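Local coordinates for chitin-binding type-4 domain-containing protein (Photorhabdus laumondii subsp. laumondii, PDB 6T5Z), which is a copper-dependent lytic polysaccharide monooxygenase of family AA10 that probably binds chitin and cleaves its chains oxidatively, at residues W95-G103 and R112-F120. Numbering follows the deposited sequence.
Sequences WEYFITKLG and REQFNSTPF
In the immunoglobulin-like β-sandwich core of this AA10 enzyme, the last part of strand 92-99 and the residues after it run beside the connection that leads on to strand 121-126, joined by one antiparallel, non-hydrogen-bonded bridge pair, Thr100 and Phe115, with Phe98 facing Pro119 further back. Two nearly straight bonds flank the bridge: Asn116 N donates to Ile99 O (3.0 Å) and Lys101 N to Gln114 O (2.9 Å, N-H...O 170°). Between this bridge and the next direct bond, Phe120 N to Tyr97 O, the chains are spaced by a water that accepts from Ile99 N and donates to Thr118 O. The Phe98 ring, with CG swung beside its own backbone N (chi1 -62°), lies against the 116-119 backbone: Pro119 CB lies over its face, 4.2 Å from the centroid in a CH-pi contact, while Asn116 O and Ser117 O approach the edge. Phe120 lies across Ile99 at roughly a right angle, its CZ 3.6 Å from Tyr97 CB. The buried Phe115 ring takes Thr100 CG2 over one face, off-centre, and also touches Leu151 of strand 148-156. Tyr144 OH hydrogen-bonds to Thr100 O and, in the conformer modelled here, to Asn116 ND2. At the end of the extended Lys101 chain, NZ donates a hydrogen bond to Glu113 O (2.9 Å), tilted from the carbonyl plane, and shares a water with Phe115 O.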
ATOM      1  N   TRP A  95      10.915   4.551  -2.201  1.00 12.52           N
ATOM      2  CA  TRP A  95       9.500   4.262  -2.414  1.00 13.82           C
ATOM      3  C   TRP A  95       9.447   3.008  -3.272  1.00 14.89           C
ATOM      4  O   TRP A  95      10.125   2.941  -4.299  1.00 16.14           O
ATOM      5  CB  TRP A  95       8.803   5.419  -3.144  1.00 13.51           C
ATOM      6  CG  TRP A  95       9.210   6.750  -2.623  1.00 14.75           C
ATOM      7  CD1 TRP A  95      10.325   7.475  -2.972  1.00 14.45           C
ATOM      8  CD2 TRP A  95       8.531   7.514  -1.624  1.00 13.05           C
ATOM      9  NE1 TRP A  95      10.361   8.650  -2.257  1.00 13.89           N
ATOM     10  CE2 TRP A  95       9.271   8.695  -1.425  1.00 14.25           C
ATOM     11  CE3 TRP A  95       7.360   7.311  -0.880  1.00 12.10           C
ATOM     12  CZ2 TRP A  95       8.890   9.669  -0.508  1.00 15.70           C
ATOM     13  CZ3 TRP A  95       6.977   8.287   0.025  1.00 16.53           C
ATOM     14  CH2 TRP A  95       7.743   9.441   0.211  1.00 14.77           C
ATOM     15  N   GLU A  96       8.663   2.012  -2.868  1.00 11.97           N
ATOM     16  CA  GLU A  96       8.629   0.789  -3.655  1.00 14.59           C
ATOM     17  C   GLU A  96       7.239   0.176  -3.598  1.00 14.41           C
ATOM     18  O   GLU A  96       6.442   0.469  -2.697  1.00 15.69           O
ATOM     19  CB  GLU A  96       9.680  -0.218  -3.177  1.00 15.59           C
ATOM     20  CG  GLU A  96       9.409  -0.765  -1.807  1.00 12.46           C
ATOM     21  CD  GLU A  96      10.409  -1.850  -1.391  1.00 17.02           C
ATOM     22  OE1 GLU A  96      11.344  -2.155  -2.160  1.00 21.93           O
ATOM     23  OE2 GLU A  96      10.243  -2.385  -0.281  1.00 19.65           O
ATOM     24  N   TYR A  97       6.953  -0.678  -4.583  1.00 14.94           N
ATOM     25  CA  TYR A  97       5.601  -1.187  -4.805  1.00 13.52           C
ATOM     26  C   TYR A  97       5.657  -2.667  -5.144  1.00 17.07           C
ATOM     27  O   TYR A  97       6.444  -3.079  -6.004  1.00 15.62           O
ATOM     28  CB  TYR A  97       4.899  -0.385  -5.918  1.00 12.86           C
ATOM     29  CG  TYR A  97       4.802   1.065  -5.524  1.00 11.55           C
ATOM     30  CD1 TYR A  97       5.826   1.960  -5.819  1.00 11.64           C
ATOM     31  CD2 TYR A  97       3.695   1.532  -4.817  1.00 11.46           C
ATOM     32  CE1 TYR A  97       5.757   3.294  -5.412  1.00 12.84           C
ATOM     33  CE2 TYR A  97       3.615   2.844  -4.418  1.00 11.45           C
ATOM     34  CZ  TYR A  97       4.644   3.719  -4.704  1.00 13.67           C
ATOM     35  OH  TYR A  97       4.537   5.032  -4.305  1.00 13.77           O
ATOM     36  N   PHE A  98       4.841  -3.453  -4.442  1.00 12.05           N
ATOM     37  CA  PHE A  98       4.634  -4.871  -4.677  1.00 12.34           C
ATOM     38  C   PHE A  98       3.214  -5.081  -5.194  1.00 13.14           C
ATOM     39  O   PHE A  98       2.319  -4.281  -4.928  1.00 13.87           O
ATOM     40  CB  PHE A  98       4.829  -5.670  -3.383  1.00 12.89           C
ATOM     41  CG  PHE A  98       6.215  -5.585  -2.804  1.00 13.10           C
ATOM     42  CD1 PHE A  98       7.126  -6.606  -3.027  1.00 14.28           C
ATOM     43  CD2 PHE A  98       6.601  -4.502  -2.003  1.00 12.68           C
ATOM     44  CE1 PHE A  98       8.414  -6.554  -2.487  1.00 13.54           C
ATOM     45  CE2 PHE A  98       7.882  -4.442  -1.463  1.00 13.53           C
ATOM     46  CZ  PHE A  98       8.789  -5.475  -1.703  1.00 13.49           C
ATOM     47  N   ILE A  99       2.986  -6.179  -5.907  1.00 15.04           N
ATOM     48  CA  ILE A  99       1.625  -6.506  -6.311  1.00 15.10           C
ATOM     49  C   ILE A  99       1.359  -7.977  -6.031  1.00 14.12           C
ATOM     50  O   ILE A  99       2.279  -8.799  -5.988  1.00 14.19           O
ATOM     51  CB  ILE A  99       1.353  -6.137  -7.788  1.00 13.53           C
ATOM     52  CG1 ILE A  99      -0.155  -6.157  -8.087  1.00 14.48           C
ATOM     53  CG2 ILE A  99       2.140  -7.040  -8.746  1.00 15.47           C
ATOM     54  CD1 ILE A  99      -0.502  -5.490  -9.396  1.00 16.89           C
ATOM     55  N   THR A 100       0.084  -8.296  -5.793  1.00 13.39           N
ATOM     56  CA  THR A 100      -0.309  -9.682  -5.593  1.00 13.80           C
ATOM     57  C   THR A 100       0.062 -10.516  -6.814  1.00 13.47           C
ATOM     58  O   THR A 100       0.110 -10.018  -7.944  1.00 17.16           O
ATOM     59  CB  THR A 100      -1.821  -9.780  -5.335  1.00 14.30           C
ATOM     60  OG1 THR A 100      -2.525  -8.857  -6.184  1.00 13.87           O
ATOM     61  CG2 THR A 100      -2.128  -9.452  -3.880  1.00 11.71           C
ATOM     62  N   LYS A 101       0.347 -11.793  -6.570  1.00 13.77           N
ATOM     63  CA  LYS A 101       0.669 -12.723  -7.643  1.00 18.22           C
ATOM     64  C   LYS A 101      -0.532 -12.947  -8.550  1.00 16.80           C
ATOM     65  O   LYS A 101      -1.688 -12.852  -8.124  1.00 18.91           O
ATOM     66  CB  LYS A 101       1.098 -14.077  -7.078  1.00 23.04           C
ATOM     67  CG  LYS A 101       2.476 -14.130  -6.472  1.00 27.56           C
ATOM     68  CD  LYS A 101       2.719 -15.498  -5.829  1.00 27.61           C
ATOM     69  CE  LYS A 101       4.136 -15.607  -5.290  1.00 28.46           C
ATOM     70  NZ  LYS A 101       4.289 -16.707  -4.298  1.00 28.12           N
ATOM     71  N   LEU A 102      -0.248 -13.259  -9.812  1.00 17.11           N
ATOM     72  CA  LEU A 102      -1.269 -13.831 -10.671  1.00 24.17           C
ATOM     73  C   LEU A 102      -1.720 -15.149 -10.065  1.00 26.83           C
ATOM     74  O   LEU A 102      -0.895 -16.010  -9.740  1.00 25.76           O
ATOM     75  CB  LEU A 102      -0.730 -14.036 -12.087  1.00 24.96           C
ATOM     76  CG  LEU A 102      -0.311 -12.772 -12.838  1.00 25.26           C
ATOM     77  CD1 LEU A 102       0.281 -13.146 -14.195  1.00 27.73           C
ATOM     78  CD2 LEU A 102      -1.468 -11.807 -12.997  1.00 26.56           C
ATOM     79  N   GLY A 103      -3.022 -15.289  -9.864  1.00 27.94           N
ATOM     80  CA  GLY A 103      -3.532 -16.469  -9.208  1.00 26.93           C
ATOM     81  C   GLY A 103      -3.568 -16.414  -7.698  1.00 20.10           C
ATOM     82  O   GLY A 103      -3.831 -17.448  -7.071  1.00 23.36           O
ATOM     83  N   ARG A 112       3.105 -13.168   2.450  1.00 13.33           N
ATOM     84  CA  ARG A 112       4.205 -13.084   1.497  1.00 13.77           C
ATOM     85  C   ARG A 112       3.975 -14.016   0.320  1.00 14.94           C
ATOM     86  O   ARG A 112       4.318 -13.677  -0.818  1.00 17.25           O
ATOM     87  CB  ARG A 112       5.529 -13.385   2.201  1.00 17.81           C
ATOM     88  CG  ARG A 112       5.921 -12.250   3.119  1.00 13.64           C
ATOM     89  CD  ARG A 112       6.783 -12.685   4.297  1.00 17.29           C
ATOM     90  NE  ARG A 112       7.240 -11.500   5.022  1.00 18.52           N
ATOM     91  CZ  ARG A 112       6.477 -10.780   5.843  1.00 18.68           C
ATOM     92  NH1 ARG A 112       5.214 -11.129   6.051  1.00 14.40           N
ATOM     93  NH2 ARG A 112       6.975  -9.701   6.446  1.00 19.41           N
ATOM     94  N   GLU A 113       3.349 -15.169   0.563  1.00 15.44           N
ATOM     95  CA  GLU A 113       3.044 -16.087  -0.524  1.00 18.40           C
ATOM     96  C   GLU A 113       2.025 -15.484  -1.487  1.00 16.37           C
ATOM     97  O   GLU A 113       2.034 -15.816  -2.678  1.00 16.27           O
ATOM     98  CB  GLU A 113       2.549 -17.414   0.056  1.00 19.65           C
ATOM     99  CG  GLU A 113       2.443 -18.548  -0.938  1.00 31.31           C
ATOM    100  CD  GLU A 113       1.095 -18.614  -1.623  1.00 40.89           C
ATOM    101  OE1 GLU A 113       0.114 -18.039  -1.091  1.00 42.17           O
ATOM    102  OE2 GLU A 113       1.015 -19.246  -2.699  1.00 46.10           O
ATOM    103  N   GLN A 114       1.163 -14.577  -1.001  1.00 13.15           N
ATOM    104  CA  GLN A 114       0.171 -13.948  -1.866  1.00 12.76           C
ATOM    105  C   GLN A 114       0.760 -12.854  -2.746  1.00 15.46           C
ATOM    106  O   GLN A 114       0.135 -12.486  -3.750  1.00 15.67           O
ATOM    107  CB  GLN A 114      -0.965 -13.371  -1.016  1.00 13.80           C
ATOM    108  CG  GLN A 114      -1.826 -14.443  -0.336  1.00 12.63           C
ATOM    109  CD  GLN A 114      -3.135 -14.692  -1.066  1.00 12.93           C
ATOM    110  OE1 GLN A 114      -3.153 -15.212  -2.186  1.00 15.00           O
ATOM    111  NE2 GLN A 114      -4.250 -14.328  -0.421  1.00 12.66           N
ATOM    112  N   PHE A 115       1.938 -12.335  -2.394  1.00 15.56           N
ATOM    113  CA  PHE A 115       2.585 -11.233  -3.095  1.00 15.39           C
ATOM    114  C   PHE A 115       3.761 -11.742  -3.914  1.00 15.00           C
ATOM    115  O   PHE A 115       4.409 -12.722  -3.549  1.00 17.94           O
ATOM    116  CB  PHE A 115       3.102 -10.183  -2.098  1.00 14.67           C
ATOM    117  CG  PHE A 115       2.068  -9.192  -1.658  1.00 13.34           C
ATOM    118  CD1 PHE A 115       1.695  -8.159  -2.494  1.00 12.14           C
ATOM    119  CD2 PHE A 115       1.494  -9.274  -0.394  1.00 13.67           C
ATOM    120  CE1 PHE A 115       0.737  -7.225  -2.092  1.00 14.45           C
ATOM    121  CE2 PHE A 115       0.546  -8.344   0.016  1.00 14.56           C
ATOM    122  CZ  PHE A 115       0.175  -7.315  -0.837  1.00 14.52           C
ATOM    123  N   ASN A 116       4.026 -11.076  -5.036  0.60 13.83           N
ATOM    124  CA  ASN A 116       5.313 -11.258  -5.689  0.60 15.33           C
ATOM    125  C   ASN A 116       6.425 -10.931  -4.696  0.60 16.54           C
ATOM    126  O   ASN A 116       6.269 -10.072  -3.823  0.60 17.06           O
ATOM    127  CB  ASN A 116       5.416 -10.379  -6.937  0.60 17.26           C
ATOM    128  CG  ASN A 116       4.561 -10.895  -8.087  0.60 19.91           C
ATOM    129  OD1 ASN A 116       4.417 -12.103  -8.277  0.60 21.24           O
ATOM    130  ND2 ASN A 116       3.987  -9.977  -8.859  0.60 21.12           N
ATOM    131  N   SER A 117       7.544 -11.654  -4.805  1.00 17.64           N
ATOM    132  CA  SER A 117       8.592 -11.523  -3.799  1.00 16.97           C
ATOM    133  C   SER A 117       9.409 -10.249  -3.963  1.00 17.80           C
ATOM    134  O   SER A 117      10.004  -9.782  -2.991  1.00 16.90           O
ATOM    135  CB  SER A 117       9.514 -12.739  -3.827  1.00 21.28           C
ATOM    136  OG  SER A 117      10.297 -12.746  -5.009  1.00 23.85           O
ATOM    137  N   THR A 118       9.452  -9.676  -5.148  1.00 14.83           N
ATOM    138  CA  THR A 118      10.222  -8.466  -5.358  1.00 15.01           C
ATOM    139  C   THR A 118       9.297  -7.372  -5.868  1.00 16.74           C
ATOM    140  O   THR A 118       8.226  -7.663  -6.416  1.00 15.98           O
ATOM    141  CB  THR A 118      11.360  -8.694  -6.362  1.00 16.17           C
ATOM    142  OG1 THR A 118      10.805  -9.146  -7.599  1.00 20.06           O
ATOM    143  CG2 THR A 118      12.356  -9.715  -5.826  1.00 16.90           C
ATOM    144  N   PRO A 119       9.659  -6.106  -5.669  1.00 16.88           N
ATOM    145  CA  PRO A 119       8.794  -5.014  -6.117  1.00 16.25           C
ATOM    146  C   PRO A 119       8.777  -4.902  -7.630  1.00 17.30           C
ATOM    147  O   PRO A 119       9.767  -5.202  -8.302  1.00 19.33           O
ATOM    148  CB  PRO A 119       9.448  -3.776  -5.491  1.00 16.67           C
ATOM    149  CG  PRO A 119      10.890  -4.141  -5.396  1.00 18.02           C
ATOM    150  CD  PRO A 119      10.863  -5.597  -4.981  1.00 17.64           C
ATOM    151  N   PHE A 120       7.647  -4.425  -8.169  1.00 12.76           N
ATOM    152  CA  PHE A 120       7.623  -4.101  -9.591  1.00 11.53           C
ATOM    153  C   PHE A 120       8.030  -2.662  -9.867  1.00 12.70           C
ATOM    154  O   PHE A 120       8.146  -2.281 -11.035  1.00 12.49           O
ATOM    155  CB  PHE A 120       6.234  -4.356 -10.198  1.00 11.74           C
ATOM    156  CG  PHE A 120       5.156  -3.430  -9.690  1.00 12.21           C
ATOM    157  CD1 PHE A 120       4.897  -2.213 -10.314  1.00 12.06           C
ATOM    158  CD2 PHE A 120       4.394  -3.792  -8.595  1.00 13.13           C
ATOM    159  CE1 PHE A 120       3.885  -1.376  -9.850  1.00 16.72           C
ATOM    160  CE2 PHE A 120       3.375  -2.968  -8.123  1.00 12.12           C
ATOM    161  CZ  PHE A 120       3.134  -1.752  -8.741  1.00 12.36           C
TER
HETATM  162  O   HOH W   1       5.558  -6.937  -7.064  1.00 15.98           O
HETATM  163  O   HOH W   2       5.982 -14.982  -2.851  1.00 28.95           O
HETATM  164  O   HOH W   3       2.780 -13.114 -10.469  1.00 25.26           O